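Cryptic loci regulator 2 (PDB 5IKJ) acts upstream of histone deacetylases in fission yeast to promote heterochromatic silencing and proper nucleosome positioning, as required for silencing by the SHREC repressor complex. Local coordinates at residues Y151-R156 / F169-H174; E387-N392 / A489-R494; N392-I397 / F411-D416. All coordinates share one frame; numbering follows the deposited sequence.

Contact 1: residues Y151-R156 / F169-H174; sequences YQLYQR and FWLYGH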
loop_
_atom_site.group_PDB
_atom_site.type_symbol
_atom_site.label_atom_id
_atom_site.label_comp_id
_atom_site.label_asym_id
_atom_site.label_seq_id
_atom_site.Cartn_x
_atom_site.Cartn_y
_atom_site.Cartn_z
ATOM N N TYR A 151 3.708 33.198 5.869
ATOM C CA TYR A 151 5.066 32.671 5.849
ATOM C C TYR A 151 5.959 33.586 5.020
ATOM O O TYR A 151 5.543 34.097 3.975
ATOM C CB TYR A 151 5.104 31.249 5.282
ATOM C CG TYR A 151 4.728 30.179 6.287
ATOM C CD1 TYR A 151 3.397 29.885 6.555
ATOM C CD2 TYR A 151 5.706 29.464 6.967
ATOM C CE1 TYR A 151 3.051 28.910 7.473
ATOM C CE2 TYR A 151 5.370 28.486 7.886
ATOM C CZ TYR A 151 4.041 28.213 8.135
ATOM O OH TYR A 151 3.697 27.241 9.049
ATOM N N GLN A 152 7.188 33.791 5.493
ATOM C CA GLN A 152 8.138 34.693 4.853
ATOM C C GLN A 152 9.465 33.975 4.656
ATOM O O GLN A 152 9.995 33.373 5.595
ATOM C CB GLN A 152 8.339 35.963 5.687
ATOM C CG GLN A 152 9.212 37.017 5.021
ATOM C CD GLN A 152 8.590 37.584 3.762
ATOM O OE1 GLN A 152 9.158 37.478 2.675
ATOM N NE2 GLN A 152 7.419 38.193 3.902
ATOM N N LEU A 153 9.994 34.044 3.438
ATOM C CA LEU A 153 11.253 33.401 3.092
ATOM C C LEU A 153 12.411 34.385 3.232
ATOM O O LEU A 153 12.245 35.596 3.068
ATOM C CB LEU A 153 11.195 32.859 1.663
ATOM C CG LEU A 153 12.412 32.087 1.151
ATOM C CD1 LEU A 153 12.568 30.765 1.886
ATOM C CD2 LEU A 153 12.293 31.863 -0.348
ATOM N N TYR A 154 13.591 33.847 3.539
ATOM C CA TYR A 154 14.778 34.665 3.750
ATOM C C TYR A 154 16.010 33.924 3.254
ATOM O O TYR A 154 16.043 32.691 3.224
ATOM C CB TYR A 154 14.979 35.014 5.231
ATOM C CG TYR A 154 13.878 35.847 5.840
ATOM C CD1 TYR A 154 12.701 35.259 6.282
ATOM C CD2 TYR A 154 14.024 37.218 5.992
ATOM C CE1 TYR A 154 11.696 36.015 6.847
ATOM C CE2 TYR A 154 13.023 37.983 6.554
ATOM C CZ TYR A 154 11.861 37.377 6.980
ATOM O OH TYR A 154 10.860 38.137 7.541
ATOM N N GLN A 155 17.024 34.695 2.867
ATOM C CA GLN A 155 18.371 34.183 2.650
ATOM C C GLN A 155 19.236 34.586 3.836
ATOM O O GLN A 155 19.259 35.761 4.219
ATOM C CB GLN A 155 18.974 34.733 1.355
ATOM C CG GLN A 155 20.274 34.051 0.942
ATOM C CD GLN A 155 20.847 34.603 -0.350
ATOM O OE1 GLN A 155 20.695 34.005 -1.415
ATOM N NE2 GLN A 155 21.520 35.747 -0.261
ATOM N N ARG A 156 19.937 33.618 4.421
ATOM C CA ARG A 156 20.822 33.878 5.550
ATOM C C ARG A 156 22.247 33.497 5.179
ATOM O O ARG A 156 22.489 32.399 4.667
ATOM C CB ARG A 156 20.396 33.105 6.800
ATOM C CG ARG A 156 21.012 33.667 8.076
ATOM C CD ARG A 156 20.639 32.848 9.299
ATOM N NE ARG A 156 21.497 31.676 9.459
ATOM C CZ ARG A 156 22.339 31.467 10.470
ATOM N NH1 ARG A 156 23.062 30.356 10.500
ATOM N NH2 ARG A 156 22.463 32.346 11.456
ATOM N N PHE A 169 18.371 29.127 3.432
ATOM C CA PHE A 169 17.107 29.786 3.124
ATOM C C PHE A 169 16.110 29.449 4.226
ATOM O O PHE A 169 15.628 28.314 4.311
ATOM C CB PHE A 169 16.598 29.359 1.748
ATOM C CG PHE A 169 17.553 29.673 0.632
ATOM C CD1 PHE A 169 17.597 30.941 0.076
ATOM C CD2 PHE A 169 18.416 28.704 0.146
ATOM C CE1 PHE A 169 18.478 31.235 -0.949
ATOM C CE2 PHE A 169 19.301 28.992 -0.877
ATOM C CZ PHE A 169 19.331 30.260 -1.425
ATOM N N TRP A 170 15.801 30.437 5.062
ATOM C CA TRP A 170 14.963 30.243 6.236
ATOM C C TRP A 170 13.541 30.715 5.960
ATOM O O TRP A 170 13.331 31.779 5.367
ATOM C CB TRP A 170 15.533 30.996 7.441
ATOM C CG TRP A 170 16.791 30.399 7.994
ATOM C CD1 TRP A 170 17.598 29.477 7.393
ATOM C CD2 TRP A 170 17.381 30.682 9.265
ATOM N NE1 TRP A 170 18.657 29.170 8.214
ATOM C CE2 TRP A 170 18.546 29.897 9.369
ATOM C CE3 TRP A 170 17.037 31.525 10.326
ATOM C CZ2 TRP A 170 19.368 29.928 10.493
ATOM C CZ3 TRP A 170 17.854 31.557 11.438
ATOM C CH2 TRP A 170 19.007 30.764 11.514
ATOM N N LEU A 171 12.567 29.919 6.395
ATOM C CA LEU A 171 11.150 30.251 6.265
ATOM C C LEU A 171 10.563 30.419 7.662
ATOM O O LEU A 171 10.460 29.448 8.418
ATOM C CB LEU A 171 10.407 29.169 5.487
ATOM C CG LEU A 171 8.957 29.501 5.120
ATOM C CD1 LEU A 171 8.911 30.518 3.992
ATOM C CD2 LEU A 171 8.196 28.243 4.745
ATOM N N TYR A 172 10.188 31.648 8.003
ATOM C CA TYR A 172 9.502 31.930 9.255
ATOM C C TYR A 172 7.990 31.896 9.049
ATOM O O TYR A 172 7.489 31.950 7.923
ATOM C CB TYR A 172 9.916 33.294 9.810
ATOM C CG TYR A 172 11.280 33.319 10.471
ATOM C CD1 TYR A 172 12.437 33.483 9.719
ATOM C CD2 TYR A 172 11.408 33.200 11.849
ATOM C CE1 TYR A 172 13.684 33.515 10.322
ATOM C CE2 TYR A 172 12.649 33.231 12.460
ATOM C CZ TYR A 172 13.783 33.389 11.691
ATOM O OH TYR A 172 15.020 33.421 12.293
ATOM N N GLY A 173 7.264 31.807 10.162
ATOM C CA GLY A 173 5.814 31.761 10.126
ATOM C C GLY A 173 5.230 30.715 11.051
ATOM O O GLY A 173 4.081 30.833 11.486
ATOM N N HIS A 174 6.013 29.690 11.365
ATOM C CA HIS A 174 5.513 28.604 12.193
ATOM C C HIS A 174 5.142 29.134 13.578
ATOM O O HIS A 174 5.866 29.967 14.136
ATOM C CB HIS A 174 6.565 27.500 12.312
ATOM C CG HIS A 174 6.048 26.232 12.914
ATOM N ND1 HIS A 174 6.065 25.988 14.270
ATOM C CD2 HIS A 174 5.499 25.134 12.343
ATOM C CE1 HIS A 174 5.550 24.796 14.509
ATOM N NE2 HIS A 174 5.198 24.257 13.355
#
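Arg156 crosses one face of the Trp170 ring. Its CD stands 3.4 Å from the centroid of the Trp170 six-membered ring, 13° off the normal, as a CH-pi contact. The guanidinium lies nearly parallel to the indole, 20° between the planes, and is offset toward the rim. An alanine in place of Trp170 would probably leave Arg156 without the surface it rests on and Glu168 without its bond from NE1.

On the same side of the sheet, Tyr172 turns its edge to the face of Tyr154 in an offset edge-to-face pair with centroids 5.7 Å apart. Leu42 of strand 42-44 packs on both tyrosines. On the other side, Leu171 splits its branches between two neighbours. CD1 fits against CB of Leu153 at 4.0 Å, and CD2 against CD2 of Tyr151 at 3.6 Å. Gln155 runs alongside the Phe169 ring, with CG 3.8 Å from Phe169 CE1. Helix 50-67 covers this side. Gly173 CA sits over the Tyr151 ring. A CB there would clash with that ring, and the backbone angles also call for glycine. His174 follows, its ring edge-to-face with His189 near the zinc.

Strands 152-156 and 168-172 form an antiparallel hairpin in a three-stranded sheet. Gln152 and Tyr172 exchange backbone hydrogen bonds in both directions. Trp170 N binds Tyr154 O, and the return bond is weak. Backbone bonds thus set the pairing. Apolar contacts fill both faces, while Asp21 and Lys51 take the polar ends of Tyr151 and Gln155.

Contact 2: residues E387-N392 / A489-R494; sequences EKLWIN and ADVLGR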
loop_
_atom_site.group_PDB
_atom_site.type_symbol
_atom_site.label_atom_id
_atom_site.label_comp_id
_atom_site.label_asym_id
_atom_site.label_seq_id
_atom_site.Cartn_x
_atom_site.Cartn_y
_atom_site.Cartn_z
ATOM N N GLU A 387 -0.801 -17.303 3.015
ATOM C CA GLU A 387 -1.251 -16.273 2.091
ATOM C C GLU A 387 -1.430 -14.932 2.794
ATOM O O GLU A 387 -1.668 -14.865 4.003
ATOM C CB GLU A 387 -2.565 -16.689 1.428
ATOM C CG GLU A 387 -2.430 -17.920 0.547
ATOM C CD GLU A 387 -3.766 -18.516 0.151
ATOM O OE1 GLU A 387 -4.725 -18.407 0.943
ATOM O OE2 GLU A 387 -3.856 -19.094 -0.953
ATOM N N LYS A 388 -1.308 -13.865 2.010
ATOM C CA LYS A 388 -1.540 -12.504 2.466
ATOM C C LYS A 388 -2.897 -12.032 1.959
ATOM O O LYS A 388 -3.252 -12.271 0.801
ATOM C CB LYS A 388 -0.440 -11.574 1.953
ATOM C CG LYS A 388 -0.133 -10.376 2.837
ATOM C CD LYS A 388 1.052 -9.596 2.283
ATOM C CE LYS A 388 1.507 -8.495 3.228
ATOM N NZ LYS A 388 2.853 -7.981 2.856
ATOM N N LEU A 389 -3.653 -11.362 2.827
ATOM C CA LEU A 389 -4.981 -10.877 2.478
ATOM C C LEU A 389 -5.097 -9.398 2.803
ATOM O O LEU A 389 -4.499 -8.904 3.763
ATOM C CB LEU A 389 -6.079 -11.659 3.208
ATOM C CG LEU A 389 -6.385 -13.042 2.632
ATOM C CD1 LEU A 389 -7.271 -13.827 3.584
ATOM C CD2 LEU A 389 -7.046 -12.926 1.263
ATOM N N TRP A 390 -5.881 -8.697 1.988
ATOM C CA TRP A 390 -6.005 -7.252 2.075
ATOM C C TRP A 390 -7.468 -6.831 2.042
ATOM O O TRP A 390 -8.360 -7.602 1.674
ATOM C CB TRP A 390 -5.296 -6.548 0.912
ATOM C CG TRP A 390 -3.801 -6.712 0.827
ATOM C CD1 TRP A 390 -3.116 -7.666 0.120
ATOM C CD2 TRP A 390 -2.805 -5.875 1.432
ATOM N NE1 TRP A 390 -1.763 -7.478 0.260
ATOM C CE2 TRP A 390 -1.544 -6.389 1.060
ATOM C CE3 TRP A 390 -2.856 -4.747 2.256
ATOM C CZ2 TRP A 390 -0.348 -5.812 1.488
ATOM C CZ3 TRP A 390 -1.665 -4.178 2.679
ATOM C CH2 TRP A 390 -0.429 -4.711 2.294
ATOM N N ILE A 391 -7.696 -5.575 2.423
ATOM C CA ILE A 391 -8.915 -4.887 2.027
ATOM C C ILE A 391 -8.857 -4.629 0.525
ATOM O O ILE A 391 -7.781 -4.403 -0.048
ATOM C CB ILE A 391 -9.093 -3.575 2.813
ATOM C CG1 ILE A 391 -7.909 -2.631 2.568
ATOM C CG2 ILE A 391 -9.251 -3.869 4.303
ATOM C CD1 ILE A 391 -8.066 -1.252 3.189
ATOM N N ASN A 392 -10.018 -4.673 -0.126
ATOM C CA ASN A 392 -10.154 -4.531 -1.576
ATOM C C ASN A 392 -9.727 -5.806 -2.289
ATOM O O ASN A 392 -9.638 -5.820 -3.528
ATOM C CB ASN A 392 -9.341 -3.349 -2.117
ATOM C CG ASN A 392 -9.845 -2.853 -3.457
ATOM O OD1 ASN A 392 -11.050 -2.718 -3.668
ATOM N ND2 ASN A 392 -8.921 -2.580 -4.373
ATOM N N ALA A 489 -12.732 -16.903 10.870
ATOM C CA ALA A 489 -12.843 -18.359 10.910
ATOM C C ALA A 489 -13.438 -18.928 9.628
ATOM O O ALA A 489 -13.168 -20.084 9.284
ATOM C CB ALA A 489 -13.695 -18.780 12.108
ATOM N N ASP A 490 -14.250 -18.150 8.914
ATOM C CA ASP A 490 -14.919 -18.627 7.710
ATOM C C ASP A 490 -14.220 -18.193 6.429
ATOM O O ASP A 490 -14.729 -18.469 5.338
ATOM C CB ASP A 490 -16.378 -18.150 7.693
ATOM C CG ASP A 490 -17.242 -18.884 8.702
ATOM O OD1 ASP A 490 -16.976 -20.077 8.958
ATOM O OD2 ASP A 490 -18.187 -18.272 9.239
ATOM N N VAL A 491 -13.080 -17.519 6.530
ATOM C CA VAL A 491 -12.249 -17.218 5.371
ATOM C C VAL A 491 -11.320 -18.399 5.133
ATOM O O VAL A 491 -10.594 -18.823 6.041
ATOM C CB VAL A 491 -11.452 -15.921 5.583
ATOM C CG1 VAL A 491 -10.583 -15.623 4.368
ATOM C CG2 VAL A 491 -12.392 -14.758 5.859
ATOM N N LEU A 492 -11.344 -18.933 3.915
ATOM C CA LEU A 492 -10.584 -20.132 3.583
ATOM C C LEU A 492 -9.253 -19.833 2.914
ATOM O O LEU A 492 -8.312 -20.622 3.053
ATOM C CB LEU A 492 -11.413 -21.042 2.671
ATOM C CG LEU A 492 -12.791 -21.430 3.217
ATOM C CD1 LEU A 492 -13.565 -22.261 2.204
ATOM C CD2 LEU A 492 -12.666 -22.183 4.536
ATOM N N GLY A 493 -9.148 -18.723 2.199
ATOM C CA GLY A 493 -7.900 -18.362 1.560
ATOM C C GLY A 493 -8.140 -17.345 0.462
ATOM O O GLY A 493 -9.237 -16.808 0.311
ATOM N N ARG A 494 -7.079 -17.090 -0.293
ATOM C CA ARG A 494 -7.165 -16.171 -1.416
ATOM C C ARG A 494 -7.968 -16.776 -2.560
ATOM O O ARG A 494 -7.983 -17.992 -2.766
ATOM C CB ARG A 494 -5.775 -15.811 -1.931
ATOM C CG ARG A 494 -4.944 -14.934 -1.012
ATOM C CD ARG A 494 -3.587 -14.639 -1.642
ATOM N NE ARG A 494 -3.726 -14.128 -3.004
ATOM C CZ ARG A 494 -2.709 -13.830 -3.804
ATOM N NH1 ARG A 494 -1.460 -13.984 -3.390
ATOM N NH2 ARG A 494 -2.946 -13.375 -5.025
#
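The carboxylate of Glu387 is met from above its plane by the backbone N of Arg494. This N-H binds OE1 of Glu387 at 3.0 Å, 50° out of the carboxylate plane. The Arg494 guanidinium is turned 49° from the carboxylate and makes no ion pair with it: NE of Arg494 stays 5.4 Å from OE2 of Glu387. Lys388 O approaches Arg494 obliquely and touches its CD at 3.4 Å. The guanidinium instead forms a salt bridge with Glu246 and a hydrogen bond to Ser241 O. Tyr496 OH takes the other carboxylate oxygen, OE2.

The two strands, 387-390 and 491-494, do not pair. Their axes run at 101° to each other, 7.1 Å apart at the closest. Both belong to a branched or curled mixed sheet, in a region whose family falls in the SH3 clan.

Gly493 passes close to the carboxylate, with its CA 3.2 Å from Glu387 OE1. A CB at this position would clash with that oxygen, and the backbone angles also call for glycine. Leu389 and Val491 meet tip to tip, CD1 of Leu389 to CG1 of Val491 at 3.8 Å. The other branch of Leu389, CD2, slides past CG of Arg494 at 3.7 Å. Cys395 of strand 394-397 touches both Leu389 and Val491.

Contact 3: residues N392-I397 / F411-D416; sequences NDLCVI and FMYISD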
loop_
_atom_site.group_PDB
_atom_site.type_symbol
_atom_site.label_atom_id
_atom_site.label_comp_id
_atom_site.label_asym_id
_atom_site.label_seq_id
_atom_site.Cartn_x
_atom_site.Cartn_y
_atom_site.Cartn_z
ATOM N N ASN A 392 -10.018 -4.673 -0.126
ATOM C CA ASN A 392 -10.154 -4.531 -1.576
ATOM C C ASN A 392 -9.727 -5.806 -2.289
ATOM O O ASN A 392 -9.638 -5.820 -3.528
ATOM C CB ASN A 392 -9.341 -3.349 -2.117
ATOM C CG ASN A 392 -9.845 -2.853 -3.457
ATOM O OD1 ASN A 392 -11.050 -2.718 -3.668
ATOM N ND2 ASN A 392 -8.921 -2.580 -4.373
ATOM N N ASP A 393 -9.463 -6.879 -1.550
ATOM C CA ASP A 393 -8.981 -8.137 -2.096
ATOM C C ASP A 393 -10.151 -9.090 -2.333
ATOM O O ASP A 393 -11.297 -8.812 -1.970
ATOM C CB ASP A 393 -7.954 -8.752 -1.138
ATOM C CG ASP A 393 -7.187 -9.904 -1.751
ATOM O OD1 ASP A 393 -7.207 -10.054 -2.993
ATOM O OD2 ASP A 393 -6.559 -10.662 -0.985
ATOM N N LEU A 394 -9.851 -10.226 -2.962
ATOM C CA LEU A 394 -10.830 -11.272 -3.223
ATOM C C LEU A 394 -10.423 -12.527 -2.466
ATOM O O LEU A 394 -9.282 -12.985 -2.591
ATOM C CB LEU A 394 -10.933 -11.566 -4.723
ATOM C CG LEU A 394 -11.075 -10.339 -5.626
ATOM C CD1 LEU A 394 -10.989 -10.734 -7.091
ATOM C CD2 LEU A 394 -12.381 -9.608 -5.342
ATOM N N CYS A 395 -11.351 -13.080 -1.683
ATOM C CA CYS A 395 -11.058 -14.238 -0.851
ATOM C C CYS A 395 -12.197 -15.244 -0.932
ATOM O O CYS A 395 -13.353 -14.887 -1.177
ATOM C CB CYS A 395 -10.832 -13.834 0.613
ATOM S SG CYS A 395 -12.337 -13.322 1.484
ATOM N N VAL A 396 -11.852 -16.510 -0.718
ATOM C CA VAL A 396 -12.819 -17.600 -0.662
ATOM C C VAL A 396 -13.312 -17.735 0.771
ATOM O O VAL A 396 -12.538 -17.596 1.724
ATOM C CB VAL A 396 -12.184 -18.914 -1.162
ATOM C CG1 VAL A 396 -13.177 -20.067 -1.074
ATOM C CG2 VAL A 396 -11.676 -18.755 -2.589
ATOM N N ILE A 397 -14.608 -18.009 0.929
ATOM C CA ILE A 397 -15.213 -18.181 2.242
ATOM C C ILE A 397 -16.049 -19.453 2.239
ATOM O O ILE A 397 -16.497 -19.931 1.195
ATOM C CB ILE A 397 -16.084 -16.973 2.659
ATOM C CG1 ILE A 397 -17.297 -16.832 1.730
ATOM C CG2 ILE A 397 -15.247 -15.700 2.667
ATOM C CD1 ILE A 397 -18.267 -15.746 2.141
ATOM N N PHE A 411 -16.451 -15.935 -4.260
ATOM C CA PHE A 411 -15.499 -15.179 -3.459
ATOM C C PHE A 411 -16.203 -13.983 -2.835
ATOM O O PHE A 411 -17.260 -13.547 -3.298
ATOM C CB PHE A 411 -14.306 -14.711 -4.300
ATOM C CG PHE A 411 -14.691 -13.887 -5.499
ATOM C CD1 PHE A 411 -15.024 -12.549 -5.362
ATOM C CD2 PHE A 411 -14.709 -14.448 -6.763
ATOM C CE1 PHE A 411 -15.375 -11.791 -6.464
ATOM C CE2 PHE A 411 -15.057 -13.694 -7.868
ATOM C CZ PHE A 411 -15.390 -12.363 -7.717
ATOM N N MET A 412 -15.596 -13.462 -1.773
ATOM C CA MET A 412 -15.985 -12.186 -1.188
ATOM C C MET A 412 -15.049 -11.102 -1.702
ATOM O O MET A 412 -13.826 -11.282 -1.708
ATOM C CB MET A 412 -15.938 -12.229 0.341
ATOM C CG MET A 412 -16.012 -10.846 1.007
ATOM S SD MET A 412 -15.838 -10.874 2.797
ATOM C CE MET A 412 -17.423 -11.546 3.291
ATOM N N TYR A 413 -15.625 -9.982 -2.128
ATOM C CA TYR A 413 -14.861 -8.782 -2.466
ATOM C C TYR A 413 -14.762 -7.948 -1.194
ATOM O O TYR A 413 -15.721 -7.288 -0.791
ATOM C CB TYR A 413 -15.537 -8.032 -3.608
ATOM C CG TYR A 413 -14.897 -6.719 -3.999
ATOM C CD1 TYR A 413 -13.561 -6.451 -3.726
ATOM C CD2 TYR A 413 -15.640 -5.741 -4.647
ATOM C CE1 TYR A 413 -12.987 -5.244 -4.089
ATOM C CE2 TYR A 413 -15.078 -4.536 -5.012
ATOM C CZ TYR A 413 -13.751 -4.291 -4.732
ATOM O OH TYR A 413 -13.192 -3.086 -5.099
ATOM N N ILE A 414 -13.590 -7.980 -0.558
ATOM C CA ILE A 414 -13.449 -7.476 0.802
ATOM C C ILE A 414 -13.534 -5.956 0.804
ATOM O O ILE A 414 -12.828 -5.273 0.050
ATOM C CB ILE A 414 -12.128 -7.961 1.418
ATOM C CG1 ILE A 414 -12.096 -9.492 1.470
ATOM C CG2 ILE A 414 -11.943 -7.386 2.821
ATOM C CD1 ILE A 414 -10.735 -10.065 1.816
ATOM N N SER A 415 -14.399 -5.422 1.665
ATOM C CA SER A 415 -14.525 -3.985 1.865
ATOM C C SER A 415 -13.803 -3.490 3.105
ATOM O O SER A 415 -13.296 -2.363 3.106
ATOM C CB SER A 415 -16.005 -3.596 1.975
ATOM O OG SER A 415 -16.676 -3.776 0.742
ATOM N N ASP A 416 -13.740 -4.305 4.154
ATOM C CA ASP A 416 -13.263 -3.847 5.449
ATOM C C ASP A 416 -12.817 -5.055 6.257
ATOM O O ASP A 416 -13.446 -6.116 6.194
ATOM C CB ASP A 416 -14.364 -3.079 6.193
ATOM C CG ASP A 416 -13.812 -2.091 7.200
ATOM O OD1 ASP A 416 -12.680 -2.296 7.684
ATOM O OD2 ASP A 416 -14.513 -1.103 7.509
#
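Tyr413 gives its hydroxyl proton to Asn392 OD1, with OH and OD1 2.6 Å apart. The two side chains lie side by side and point the same way, their amide and ring planes 50° apart. The hydroxyl is tilted 21° from the amide carbonyl plane. Next to this pair, Leu394 CD2 touches two rings at once, CD1 of Tyr413 at 3.7 Å and CE1 of Phe411 at 3.9 Å. Through the sheet from it, Cys395 turns its sulfur between the backbone N and the carbonyl carbon (chi1 72°). There SG meets Ile414 CD1 at 3.6 Å and CB of Met412 at 3.9 Å.

The backbone sets these groups in register. Cys395 and Met412 are an antiparallel hydrogen-bonded pair: Met412 N reaches Cys395 O at 2.7 Å. Ile414 N gives an almost straight bond to Asp393 O, and Asn392 N binds Ile414 O. Strands 394-397 and 411-419 are thus neighbours in the same mixed sheet. Ser415 and Asp416 then form a classic beta bulge against strand 425-436.

Further out, the Asp393 carboxylate makes salt bridges with Arg462 through OD1 and Arg243 through OD2. Asn392 ND2 binds Thr235 OG1 and an acidic side chain of another protein chain. Phe411 meets the rings of Trp432 and Trp495, and helix 461-469 packs on Leu394.

The buried amide of Asn392 is therefore bound at both its oxygen and its nitrogen, which probably fixes its rotation. Tyr413 and Asn392 both lie at the contact with the other chain. An arginine on each oxygen would probably favour a charged Asp393.

Overall arrangement
Contacts 2 and 3 belong together: their centres are 7 Å apart and they share Asn392. Along the chain, contact 3 is nested inside the loop closed by contact 2. Strand 491-494 of contact 2 pairs antiparallel with strand 394-397 of contact 3. Leu492 N lies 2.8 Å from Val396 O, probably a hydrogen bond. Both contacts are within reach of another protein chain. Contact 1 lies on the opposite side of the chain's centre. Its centre is 50 Å from those of the other two, with nearest atoms about 30 Å from contact 2. It alone approaches the zinc ion, held by His189, Cys204, Cys206 and Cys209. His174 stands beside this site, its side chain about 4 Å from the metal, but is not one of the four ligands.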